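Local coordinates for protein GH86A beta-porphyranase (Bacteroides plebeius, PDB 4AW7) that hydrolyses the red-algal polysaccharide porphyran at its linkages between beta-D-galactopyranose and alpha-L-galactopyranose-6-sulfate, releasing mostly the sulfated disaccharide, at residues M253-S258 against M305-N310; S296-L301 against E363-V368; I375-S378 against Q383-A386; N474-S479 against T496-G501. All coordinates share one frame; numbering follows the deposited sequence. Where two conformers were deposited one is given.

Contact 1: residues M253-S258 against M305-N310; sequences MVEAYS and MERQDN
Glu255 and Arg307 meet in a buried salt bridge whose hydrogen bond is only a weak one: NH1 of Arg307 lies 3.0 Å from OE2 of Glu255, with an N-H...O angle of 142°. The carboxylate comes to the guanidinium at its edge, near its plane, while the two flat groups are turned 68° against each other, and only one oxygen, OE2, bonds across. Both oxygens of the acid are nevertheless engaged, because OE1 is hydrogen-bonded to the hydroxyl of Tyr477. The arginine is gripped more widely still: NE bonds to Asn303, NH2 pairs with Glu248, and NH1 has a second acid in Asp252. Asn310 comes in from the opposite direction, its amide turned 77° to the carboxylate, with ND2 3.6 Å from OE2 of Glu255, and that nitrogen finds its hydrogen bond elsewhere. Glu255 reaches this spot by a chain extended beyond CG. Shortened to an alanine, this position would probably leave Arg307 short of one balancing charge and the Tyr477 hydroxyl without its carboxylate partner. Leu268 of strand 268-276 is touched by the side chains of Glu255, Arg307 and Asn310 alike. The whole is a buried charge network between helix 245-262 and the turn leading from helix 293-305 into strand 311-316, in the outer helical layer of the beta/alpha-barrel catalytic fold.

Contact 2: residues S296-L301 against E363-V368; sequences SFNHFL and ELWKNV
A single straight hydrogen bond carries the polar half of the meeting between Asn298 and Trp365. The indole NE1 of Trp365 donates to OD1 of Asn298 at 3.0 Å, with an N-H...O angle of 173°, and the acceptor lies in the ring plane as the donor lies in the carbonyl plane. Amide and indole planes are nonetheless 51° apart, so the two groups are twisted about the line that joins them. With CG beside the backbone N (chi1 -80°), the amide of Asn298 brings its oxygen to the indole edge. The apolar half is made by Leu301, whose CD2 methyl sits over one face of the same ring, 3.4 Å from CE2 of Trp365 and displaced toward the rim. Leu364 adds a lighter touch, its CD2 lying 3.7 Å from ND2 of Asn298. The indole is thus held at its edge by a bond that fixes its rotation and on its face by a methyl group. Stacked also with Phe44, Trp365 joins helix 359-365 to helix 293-305, while Ala396 of strand 392-399 touches Trp365, Thr455 of strand 454-462 touches Asn298 and Leu364, and Val457 touches Leu364.

Contact 3: residues I375-S378 against Q383-A386; sequences ITSS and QVQA
Ile375 and Val384, the two residues with most surface covered here, interlock across a pair of antiparallel strands. The CD1 methyl of Ile375 reaches 3.7 Å from CB of Val384, and the rest of the isoleucine lies close by, its CG1 being 3.8 Å from CG2 of Val384. What brings CD1 so far across is an extended side chain: CG1 is anti to the backbone N (chi1 -172°) and CD1 continues the line. The same methyl also touches the backbone of the partner strand at Gln385 O and lies 4.0 Å from CB of Ala386, while CG2 of Ile375 lies 3.8 Å from Ala386 N. Ile375 therefore spans three residues of the opposite strand, Val384 to Ala386.

Strands 371-377 and 382-389 form a beta hairpin, their short segments running 169° apart in direction with axes 6.8 Å from each other, within a mixed sheet, strand 382-389 being paired on its other side with strand 392-399. On its further flank strand 371-377 pairs with strand 21-25, where Val24 packs on both Ile375 and Ala386.

At the turn end, Ser377 takes the third place. Its CB rests 3.8 Å from both methyls of Val384, CG1 and CG2, so that the valine is held between Ile375 and the serine. The hydroxyl OG of Ser377, swung opposite the backbone N (chi1 177°), instead hydrogen-bonds the backbone oxygens of Ile382 and Asn379.

Contact 4: residues N474-S479 against T496-G501; sequences NKYYSS and TGIESG
Tyr476 lays one face of its ring against Ile498, whose CG1 stands 3.8 Å from the ring centroid and 15° off the normal: a CH-pi contact over the face, offset toward the rim. CG beside the backbone N (chi1 -59°) carries the ring across to segment 496-501. CA of Ile498 covers the same face, 3.7 Å from CE1 of Tyr476. The hydroxyl is met by the next residue, Glu499 N donating to Tyr476 OH at 3.2 Å and a nearly straight 169°. A water in the ring plane completes the grip, 2.6 Å from Tyr476 OH and donating to Glu499 O, tying the phenol end to both backbone polar groups of Glu499. A second water bridges the segments, donating to Tyr477 O and accepting from Thr496 N. A phenylalanine in place of Tyr476 would probably keep the CH-pi contact but leave Glu499 N and the bridging water without their shared oxygen. Gly497 and Ile498 face Gly563 in a G1 beta bulge at the corner. Strand 469-484 lies beside strand 577-589, whose Val585 is touched by Tyr476 and Leu583 by Ile498, whereas strand 491-498 edges a second, antiparallel sheet next to strand 563-570.

Overall arrangement
From the N terminus, contact 1 closes first, bringing 253-258 on helix 245-262 to the turn at 305-310. Contact 2 crosses it, since 296-301 lies between those segments and joins 363-368 beyond them; Met305 packs on Trp365 where the two meet. Contact 3 follows in series as a short hairpin closure, tied back to both by Gln385 with Glu306 and Gln383 with the backbone of His299. Contact 4 comes last, joining two sheets, and Tyr477 reaches Glu255 of contact 1. Contacts 2 and 4 stay about 11 Å apart at their nearest atoms. Helices of the catalytic fold are thereby linked to the beta-sheet regions at several points.

Contact 1: residues M253-S258 against M305-N310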
loop_
_atom_site.group_PDB
_atom_site.type_symbol
_atom_site.label_atom_id
_atom_site.label_comp_id
_atom_site.label_asym_id
_atom_site.label_seq_id
_atom_site.Cartn_x
_atom_site.Cartn_y
_atom_site.Cartn_z
ATOM N N MET A 253 4.249 11.454 1.097
ATOM C CA MET A 253 3.907 12.639 1.891
ATOM C C MET A 253 3.650 12.304 3.344
ATOM O O MET A 253 4.022 13.043 4.252
ATOM C CB MET A 253 2.741 13.398 1.313
ATOM C CG MET A 253 2.649 14.829 1.814
ATOM S SD MET A 253 1.495 15.811 0.801
ATOM C CE MET A 253 1.849 17.458 1.464
ATOM N N VAL A 254 2.951 11.183 3.548
ATOM C CA VAL A 254 2.692 10.692 4.926
ATOM C C VAL A 254 4.022 10.454 5.651
ATOM O O VAL A 254 4.202 10.881 6.783
ATOM C CB VAL A 254 1.771 9.470 4.930
ATOM C CG1 VAL A 254 1.618 8.883 6.317
ATOM C CG2 VAL A 254 0.428 9.804 4.314
ATOM N N GLU A 255 4.938 9.749 4.990
ATOM C CA GLU A 255 6.247 9.478 5.599
ATOM C C GLU A 255 7.009 10.769 5.883
ATOM O O GLU A 255 7.606 10.937 6.957
ATOM C CB GLU A 255 7.081 8.586 4.667
ATOM C CG GLU A 255 6.555 7.186 4.497
ATOM C CD GLU A 255 7.389 6.318 3.539
ATOM O OE1 GLU A 255 8.483 6.757 3.114
ATOM O OE2 GLU A 255 7.021 5.142 3.222
ATOM N N ALA A 256 7.034 11.664 4.893
ATOM C CA ALA A 256 7.804 12.898 5.006
ATOM C C ALA A 256 7.299 13.757 6.154
ATOM O O ALA A 256 8.121 14.301 6.922
ATOM C CB ALA A 256 7.734 13.653 3.682
ATOM N N TYR A 257 5.980 13.870 6.331
ATOM C CA TYR A 257 5.468 14.660 7.448
ATOM C C TYR A 257 5.649 13.952 8.776
ATOM O O TYR A 257 5.977 14.596 9.780
ATOM C CB TYR A 257 4.031 15.081 7.212
ATOM C CG TYR A 257 3.545 16.076 8.228
ATOM C CD1 TYR A 257 4.158 17.307 8.347
ATOM C CD2 TYR A 257 2.496 15.775 9.080
ATOM C CE1 TYR A 257 3.750 18.216 9.304
ATOM C CE2 TYR A 257 2.050 16.673 10.040
ATOM C CZ TYR A 257 2.700 17.887 10.164
ATOM O OH TYR A 257 2.277 18.833 11.108
ATOM N N SER A 258 5.488 12.635 8.793
ATOM C CA SER A 258 5.740 11.897 10.011
ATOM C C SER A 258 7.180 12.088 10.494
ATOM O O SER A 258 7.400 12.273 11.672
ATOM C CB SER A 258 5.447 10.419 9.828
ATOM O OG SER A 258 4.091 10.204 9.520
ATOM N N MET A 305 5.856 -3.502 -2.044
ATOM C CA MET A 305 7.004 -4.353 -1.739
ATOM C C MET A 305 8.240 -3.543 -1.390
ATOM O O MET A 305 8.994 -3.889 -0.472
ATOM C CB MET A 305 7.293 -5.304 -2.901
ATOM C CG MET A 305 6.302 -6.476 -2.932
ATOM S SD MET A 305 6.611 -7.496 -4.381
ATOM C CE MET A 305 5.705 -8.955 -3.942
ATOM N N GLU A 306 8.435 -2.430 -2.101
ATOM C CA GLU A 306 9.564 -1.530 -1.865
ATOM C C GLU A 306 9.408 -0.707 -0.591
ATOM O O GLU A 306 10.345 0.036 -0.250
ATOM C CB GLU A 306 9.738 -0.603 -3.050
ATOM C CG GLU A 306 10.361 -1.283 -4.254
ATOM C CD GLU A 306 11.808 -1.692 -4.001
ATOM O OE1 GLU A 306 12.627 -0.806 -3.703
ATOM O OE2 GLU A 306 12.149 -2.881 -4.095
ATOM N N ARG A 307 8.330 -0.872 0.147
ATOM C CA ARG A 307 8.103 -0.196 1.410
ATOM C C ARG A 307 8.036 -1.175 2.599
ATOM O O ARG A 307 7.564 -0.816 3.682
ATOM C CB ARG A 307 6.835 0.651 1.371
ATOM C CG ARG A 307 6.839 1.697 0.274
ATOM C CD ARG A 307 5.658 2.598 0.405
ATOM N NE ARG A 307 5.564 3.520 -0.724
ATOM C CZ ARG A 307 5.898 4.811 -0.736
ATOM N NH1 ARG A 307 6.296 5.433 0.362
ATOM N NH2 ARG A 307 5.781 5.484 -1.870
ATOM N N GLN A 308 8.472 -2.424 2.404
ATOM C CA GLN A 308 8.206 -3.447 3.424
ATOM C C GLN A 308 8.689 -3.051 4.821
ATOM O O GLN A 308 8.054 -3.377 5.825
ATOM C CB GLN A 308 8.817 -4.788 3.023
ATOM C CG GLN A 308 8.300 -5.936 3.868
ATOM C CD GLN A 308 9.017 -7.221 3.569
ATOM O OE1 GLN A 308 8.882 -7.788 2.477
ATOM N NE2 GLN A 308 9.777 -7.720 4.551
ATOM N N ASP A 309 9.834 -2.388 4.886
ATOM C CA ASP A 309 10.423 -1.954 6.136
ATOM C C ASP A 309 9.644 -0.867 6.834
ATOM O O ASP A 309 9.912 -0.588 8.014
ATOM C CB ASP A 309 11.880 -1.504 5.953
ATOM C CG ASP A 309 12.084 -0.439 4.912
ATOM O OD1 ASP A 309 11.323 -0.329 3.948
ATOM O OD2 ASP A 309 13.094 0.297 5.037
ATOM N N ASN A 310 8.713 -0.240 6.138
ATOM C CA ASN A 310 7.797 0.734 6.734
ATOM C C ASN A 310 6.326 0.413 6.478
ATOM O O ASN A 310 5.497 1.318 6.384
ATOM C CB ASN A 310 8.108 2.156 6.269
ATOM C CG ASN A 310 7.533 3.193 7.223
ATOM O OD1 ASN A 310 7.580 3.018 8.442
ATOM N ND2 ASN A 310 6.885 4.255 6.667
#

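Contact 2: residues S296-L301 against E363-V368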
loop_
_atom_site.group_PDB
_atom_site.type_symbol
_atom_site.label_atom_id
_atom_site.label_comp_id
_atom_site.label_asym_id
_atom_site.label_seq_id
_atom_site.Cartn_x
_atom_site.Cartn_y
_atom_site.Cartn_z
ATOM N N SER A 296 -4.646 -3.837 -11.146
ATOM C CA SER A 296 -4.352 -2.848 -10.115
ATOM C C SER A 296 -3.657 -3.501 -8.944
ATOM O O SER A 296 -2.723 -2.933 -8.382
ATOM C CB SER A 296 -5.625 -2.159 -9.607
ATOM O OG SER A 296 -6.232 -1.428 -10.641
ATOM N N PHE A 297 -4.100 -4.684 -8.513
ATOM C CA PHE A 297 -3.393 -5.376 -7.438
ATOM C C PHE A 297 -1.909 -5.460 -7.780
ATOM O O PHE A 297 -1.039 -5.142 -6.957
ATOM C CB PHE A 297 -3.905 -6.781 -7.172
ATOM C CG PHE A 297 -5.361 -6.903 -6.772
ATOM C CD1 PHE A 297 -6.078 -5.899 -6.149
ATOM C CD2 PHE A 297 -5.996 -8.098 -6.992
ATOM C CE1 PHE A 297 -7.427 -6.061 -5.832
ATOM C CE2 PHE A 297 -7.308 -8.265 -6.650
ATOM C CZ PHE A 297 -8.039 -7.249 -6.100
ATOM N N ASN A 298 -1.585 -5.943 -8.976
ATOM C CA ASN A 298 -0.191 -6.042 -9.384
ATOM C C ASN A 298 0.516 -4.699 -9.447
ATOM O O ASN A 298 1.648 -4.539 -8.975
ATOM C CB ASN A 298 -0.083 -6.806 -10.691
ATOM C CG ASN A 298 -0.165 -8.318 -10.505
ATOM O OD1 ASN A 298 0.377 -8.853 -9.539
ATOM N ND2 ASN A 298 -0.846 -9.005 -11.445
ATOM N N HIS A 299 -0.129 -3.689 -10.035
ATOM C CA HIS A 299 0.575 -2.422 -10.166
ATOM C C HIS A 299 0.925 -1.791 -8.817
ATOM O O HIS A 299 2.006 -1.207 -8.633
ATOM C CB HIS A 299 -0.240 -1.410 -10.976
ATOM C CG HIS A 299 -0.471 -1.789 -12.404
ATOM N ND1 HIS A 299 0.503 -2.319 -13.220
ATOM C CD2 HIS A 299 -1.566 -1.645 -13.175
ATOM C CE1 HIS A 299 -0.000 -2.493 -14.430
ATOM N NE2 HIS A 299 -1.253 -2.088 -14.430
ATOM N N PHE A 300 0.025 -1.890 -7.850
ATOM C CA PHE A 300 0.275 -1.362 -6.523
ATOM C C PHE A 300 1.267 -2.234 -5.735
ATOM O O PHE A 300 2.040 -1.724 -4.942
ATOM C CB PHE A 300 -1.005 -1.240 -5.688
ATOM C CG PHE A 300 -1.906 -0.106 -6.108
ATOM C CD1 PHE A 300 -1.485 1.234 -6.068
ATOM C CD2 PHE A 300 -3.192 -0.360 -6.518
ATOM C CE1 PHE A 300 -2.335 2.228 -6.423
ATOM C CE2 PHE A 300 -4.072 0.656 -6.870
ATOM C CZ PHE A 300 -3.649 1.963 -6.861
ATOM N N LEU A 301 1.234 -3.538 -5.960
ATOM C CA LEU A 301 2.025 -4.467 -5.178
ATOM C C LEU A 301 3.501 -4.126 -5.218
ATOM O O LEU A 301 4.182 -4.192 -4.210
ATOM C CB LEU A 301 1.798 -5.896 -5.681
ATOM C CG LEU A 301 2.588 -7.015 -5.029
ATOM C CD1 LEU A 301 2.227 -7.162 -3.540
ATOM C CD2 LEU A 301 2.325 -8.318 -5.778
ATOM N N GLU A 363 -2.304 -17.235 -7.725
ATOM C CA GLU A 363 -1.537 -18.262 -8.452
ATOM C C GLU A 363 -0.202 -17.682 -8.942
ATOM O O GLU A 363 0.852 -18.299 -8.779
ATOM C CB GLU A 363 -2.337 -18.803 -9.629
ATOM C CG GLU A 363 -1.677 -20.048 -10.240
ATOM C CD GLU A 363 -1.801 -21.260 -9.288
ATOM O OE1 GLU A 363 -2.908 -21.565 -8.942
ATOM O OE2 GLU A 363 -0.797 -21.900 -8.849
ATOM N N LEU A 364 -0.247 -16.468 -9.487
ATOM C CA LEU A 364 0.931 -15.851 -10.052
ATOM C C LEU A 364 2.052 -15.747 -9.005
ATOM O O LEU A 364 3.236 -15.917 -9.330
ATOM C CB LEU A 364 0.569 -14.437 -10.556
ATOM C CG LEU A 364 1.666 -13.529 -11.075
ATOM C CD1 LEU A 364 2.259 -14.143 -12.360
ATOM C CD2 LEU A 364 1.157 -12.125 -11.328
ATOM N N TRP A 365 1.671 -15.407 -7.780
ATOM C CA TRP A 365 2.606 -15.181 -6.699
ATOM C C TRP A 365 2.809 -16.370 -5.782
ATOM O O TRP A 365 3.519 -16.294 -4.791
ATOM C CB TRP A 365 2.169 -13.941 -5.906
ATOM C CG TRP A 365 2.300 -12.677 -6.715
ATOM C CD1 TRP A 365 1.321 -12.011 -7.361
ATOM C CD2 TRP A 365 3.519 -11.978 -6.990
ATOM N NE1 TRP A 365 1.846 -10.937 -8.025
ATOM C CE2 TRP A 365 3.199 -10.891 -7.804
ATOM C CE3 TRP A 365 4.836 -12.152 -6.585
ATOM C CZ2 TRP A 365 4.159 -9.970 -8.225
ATOM C CZ3 TRP A 365 5.797 -11.235 -7.029
ATOM C CH2 TRP A 365 5.424 -10.149 -7.818
ATOM N N LYS A 366 2.214 -17.513 -6.109
ATOM C CA LYS A 366 2.315 -18.654 -5.208
ATOM C C LYS A 366 3.772 -19.106 -5.083
ATOM O O LYS A 366 4.536 -19.114 -6.050
ATOM C CB LYS A 366 1.415 -19.807 -5.686
ATOM C CG LYS A 366 1.285 -20.956 -4.643
ATOM C CD LYS A 366 0.296 -22.004 -5.169
ATOM C CE LYS A 366 0.377 -23.376 -4.481
ATOM N NZ LYS A 366 -0.714 -24.238 -4.918
ATOM N N ASN A 367 4.162 -19.440 -3.870
ATOM C CA ASN A 367 5.527 -19.868 -3.532
ATOM C C ASN A 367 6.595 -18.810 -3.573
ATOM O O ASN A 367 7.710 -19.065 -3.152
ATOM C CB ASN A 367 5.941 -21.133 -4.319
ATOM C CG ASN A 367 5.080 -22.349 -3.927
ATOM O OD1 ASN A 367 5.065 -22.735 -2.770
ATOM N ND2 ASN A 367 4.375 -22.891 -4.872
ATOM N N VAL A 368 6.265 -17.601 -4.026
ATOM C CA VAL A 368 7.266 -16.548 -4.113
ATOM C C VAL A 368 7.617 -16.084 -2.699
ATOM O O VAL A 368 6.765 -15.646 -1.942
ATOM C CB VAL A 368 6.807 -15.357 -4.975
ATOM C CG1 VAL A 368 7.839 -14.218 -4.944
ATOM C CG2 VAL A 368 6.503 -15.802 -6.412
#

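Contact 3: residues I375-S378 against Q383-A386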
loop_
_atom_site.group_PDB
_atom_site.type_symbol
_atom_site.label_atom_id
_atom_site.label_comp_id
_atom_site.label_asym_id
_atom_site.label_seq_id
_atom_site.Cartn_x
_atom_site.Cartn_y
_atom_site.Cartn_z
ATOM N N ILE A 375 18.360 -5.879 -7.950
ATOM C CA ILE A 375 17.712 -5.793 -9.251
ATOM C C ILE A 375 17.518 -4.334 -9.538
ATOM O O ILE A 375 17.256 -3.580 -8.626
ATOM C CB ILE A 375 16.363 -6.719 -9.370
ATOM C CG1 ILE A 375 15.851 -6.729 -10.821
ATOM C CG2 ILE A 375 15.299 -6.375 -8.346
ATOM C CD1 ILE A 375 14.783 -7.820 -11.124
ATOM N N THR A 376 17.698 -3.945 -10.797
ATOM C CA THR A 376 17.458 -2.576 -11.293
ATOM C C THR A 376 16.671 -2.634 -12.585
ATOM O O THR A 376 16.642 -3.664 -13.274
ATOM C CB THR A 376 18.748 -1.858 -11.588
ATOM O OG1 THR A 376 19.498 -2.571 -12.575
ATOM C CG2 THR A 376 19.542 -1.675 -10.312
ATOM N N SER A 377 16.011 -1.524 -12.923
ATOM C CA SER A 377 15.265 -1.350 -14.146
ATOM C C SER A 377 15.532 0.054 -14.638
ATOM O O SER A 377 15.378 1.023 -13.891
ATOM C CB SER A 377 13.779 -1.533 -13.878
ATOM O OG SER A 377 13.053 -1.300 -15.031
ATOM N N SER A 378 15.899 0.172 -15.900
ATOM C CA SER A 378 16.181 1.491 -16.485
ATOM C C SER A 378 14.954 2.307 -16.803
ATOM O O SER A 378 15.018 3.535 -16.841
ATOM C CB SER A 378 17.017 1.287 -17.753
ATOM O OG SER A 378 16.263 0.712 -18.797
ATOM N N GLN A 383 8.397 -2.151 -13.461
ATOM C CA GLN A 383 8.672 -2.432 -12.051
ATOM C C GLN A 383 9.245 -3.834 -11.948
ATOM O O GLN A 383 8.766 -4.747 -12.611
ATOM C CB GLN A 383 7.374 -2.327 -11.200
ATOM C CG GLN A 383 6.538 -1.073 -11.492
ATOM C CD GLN A 383 5.462 -0.833 -10.431
ATOM O OE1 GLN A 383 5.709 -0.172 -9.415
ATOM N NE2 GLN A 383 4.289 -1.449 -10.620
ATOM N N VAL A 384 10.269 -3.999 -11.113
ATOM C CA VAL A 384 11.002 -5.246 -11.009
ATOM C C VAL A 384 11.208 -5.647 -9.566
ATOM O O VAL A 384 11.425 -4.808 -8.703
ATOM C CB VAL A 384 12.357 -5.156 -11.732
ATOM C CG1 VAL A 384 12.129 -4.939 -13.223
ATOM C CG2 VAL A 384 13.227 -4.051 -11.113
ATOM N N GLN A 385 11.138 -6.951 -9.313
ATOM C CA GLN A 385 11.443 -7.541 -8.023
ATOM C C GLN A 385 12.197 -8.831 -8.237
ATOM O O GLN A 385 12.014 -9.492 -9.262
ATOM C CB GLN A 385 10.163 -7.833 -7.226
ATOM C CG GLN A 385 9.416 -6.611 -6.788
ATOM C CD GLN A 385 10.092 -5.857 -5.658
ATOM O OE1 GLN A 385 10.535 -6.472 -4.696
ATOM N NE2 GLN A 385 10.140 -4.539 -5.738
ATOM N N ALA A 386 13.035 -9.212 -7.290
ATOM C CA ALA A 386 13.668 -10.536 -7.323
ATOM C C ALA A 386 13.931 -11.018 -5.919
ATOM O O ALA A 386 14.315 -10.248 -5.038
ATOM C CB ALA A 386 14.987 -10.486 -8.108
#

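Contact 4: residues N474-S479 against T496-G501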
loop_
_atom_site.group_PDB
_atom_site.type_symbol
_atom_site.label_atom_id
_atom_site.label_comp_id
_atom_site.label_asym_id
_atom_site.label_seq_id
_atom_site.Cartn_x
_atom_site.Cartn_y
_atom_site.Cartn_z
ATOM N N ASN A 474 18.443 2.640 2.050
ATOM C CA ASN A 474 17.963 3.526 3.100
ATOM C C ASN A 474 17.324 4.744 2.463
ATOM O O ASN A 474 17.723 5.194 1.394
ATOM C CB ASN A 474 19.068 3.911 4.072
ATOM C CG ASN A 474 19.284 2.832 5.125
ATOM O OD1 ASN A 474 20.326 2.162 5.123
ATOM N ND2 ASN A 474 18.307 2.644 5.991
ATOM N N LYS A 475 16.325 5.295 3.153
ATOM C CA LYS A 475 15.673 6.526 2.764
ATOM C C LYS A 475 15.995 7.595 3.787
ATOM O O LYS A 475 15.994 7.332 4.995
ATOM C CB LYS A 475 14.140 6.331 2.710
ATOM C CG LYS A 475 13.717 5.414 1.581
ATOM C CD LYS A 475 12.203 5.218 1.553
ATOM C CE LYS A 475 11.790 4.330 0.444
ATOM N NZ LYS A 475 10.330 4.271 0.337
ATOM N N TYR A 476 16.224 8.802 3.283
ATOM C CA TYR A 476 16.565 9.951 4.112
ATOM C C TYR A 476 15.571 11.063 3.796
ATOM O O TYR A 476 15.270 11.324 2.638
ATOM C CB TYR A 476 17.990 10.406 3.863
ATOM C CG TYR A 476 18.991 9.338 4.150
ATOM C CD1 TYR A 476 19.453 9.135 5.431
ATOM C CD2 TYR A 476 19.477 8.524 3.151
ATOM C CE1 TYR A 476 20.399 8.176 5.717
ATOM C CE2 TYR A 476 20.399 7.506 3.443
ATOM C CZ TYR A 476 20.876 7.358 4.717
ATOM O OH TYR A 476 21.827 6.411 5.037
ATOM N N TYR A 477 15.044 11.648 4.863
ATOM C CA TYR A 477 13.947 12.595 4.811
ATOM C C TYR A 477 14.459 13.989 5.172
ATOM O O TYR A 477 15.339 14.163 5.959
ATOM C CB TYR A 477 12.837 12.145 5.744
ATOM C CG TYR A 477 12.282 10.774 5.396
ATOM C CD1 TYR A 477 12.881 9.613 5.865
ATOM C CD2 TYR A 477 11.183 10.634 4.583
ATOM C CE1 TYR A 477 12.395 8.362 5.544
ATOM C CE2 TYR A 477 10.703 9.370 4.231
ATOM C CZ TYR A 477 11.310 8.255 4.729
ATOM O OH TYR A 477 10.870 6.994 4.405
ATOM N N SER A 478 13.817 14.984 4.600
ATOM C CA SER A 478 14.207 16.373 4.847
ATOM C C SER A 478 13.388 17.004 5.949
ATOM O O SER A 478 12.224 16.670 6.117
ATOM C CB SER A 478 14.057 17.141 3.558
ATOM O OG SER A 478 14.517 18.505 3.684
ATOM N N SER A 479 13.956 17.997 6.656
ATOM C CA SER A 479 13.207 18.817 7.585
ATOM C C SER A 479 12.245 19.724 6.851
ATOM O O SER A 479 11.365 20.297 7.491
ATOM C CB SER A 479 14.164 19.694 8.404
ATOM O OG SER A 479 14.911 20.565 7.553
ATOM N N THR A 496 20.283 14.947 6.570
ATOM C CA THR A 496 21.305 14.652 7.559
ATOM C C THR A 496 21.490 13.148 7.736
ATOM O O THR A 496 20.590 12.359 7.444
ATOM C CB THR A 496 20.949 15.305 8.914
ATOM O OG1 THR A 496 19.734 14.749 9.436
ATOM C CG2 THR A 496 20.811 16.837 8.787
ATOM N N GLY A 497 22.651 12.768 8.274
ATOM C CA GLY A 497 22.887 11.382 8.649
ATOM C C GLY A 497 23.099 10.414 7.504
ATOM O O GLY A 497 22.991 9.219 7.710
ATOM N N ILE A 498 23.388 10.894 6.317
ATOM C CA ILE A 498 23.516 10.005 5.173
ATOM C C ILE A 498 24.780 9.178 5.238
ATOM O O ILE A 498 25.873 9.692 5.439
ATOM C CB ILE A 498 23.435 10.792 3.842
ATOM C CG1 ILE A 498 22.000 11.459 3.753
ATOM C CG2 ILE A 498 23.829 9.882 2.639
ATOM C CD1 ILE A 498 21.551 11.907 2.432
ATOM N N GLU A 499 24.634 7.869 5.123
ATOM C CA GLU A 499 25.774 6.987 4.866
ATOM C C GLU A 499 25.977 6.830 3.413
ATOM O O GLU A 499 25.248 6.098 2.737
ATOM C CB GLU A 499 25.590 5.598 5.431
ATOM C CG GLU A 499 25.823 5.512 6.863
ATOM C CD GLU A 499 26.139 4.091 7.290
ATOM O OE1 GLU A 499 26.869 3.351 6.579
ATOM O OE2 GLU A 499 25.658 3.743 8.375
ATOM N N SER A 500 26.955 7.533 2.869
ATOM C CA SER A 500 27.285 7.416 1.461
ATOM C C SER A 500 28.218 6.238 1.239
ATOM O O SER A 500 28.654 5.605 2.176
ATOM C CB SER A 500 27.773 8.712 0.881
ATOM O OG SER A 500 27.936 8.575 -0.511
ATOM N N GLY A 501 28.497 5.932 -0.019
ATOM C CA GLY A 501 29.365 4.813 -0.345
ATOM C C GLY A 501 29.277 4.513 -1.804
ATOM O O GLY A 501 29.146 5.419 -2.655
HETATM O O HOH W 1 22.770 4.988 3.025
HETATM O O HOH W 2 17.973 13.233 6.128
#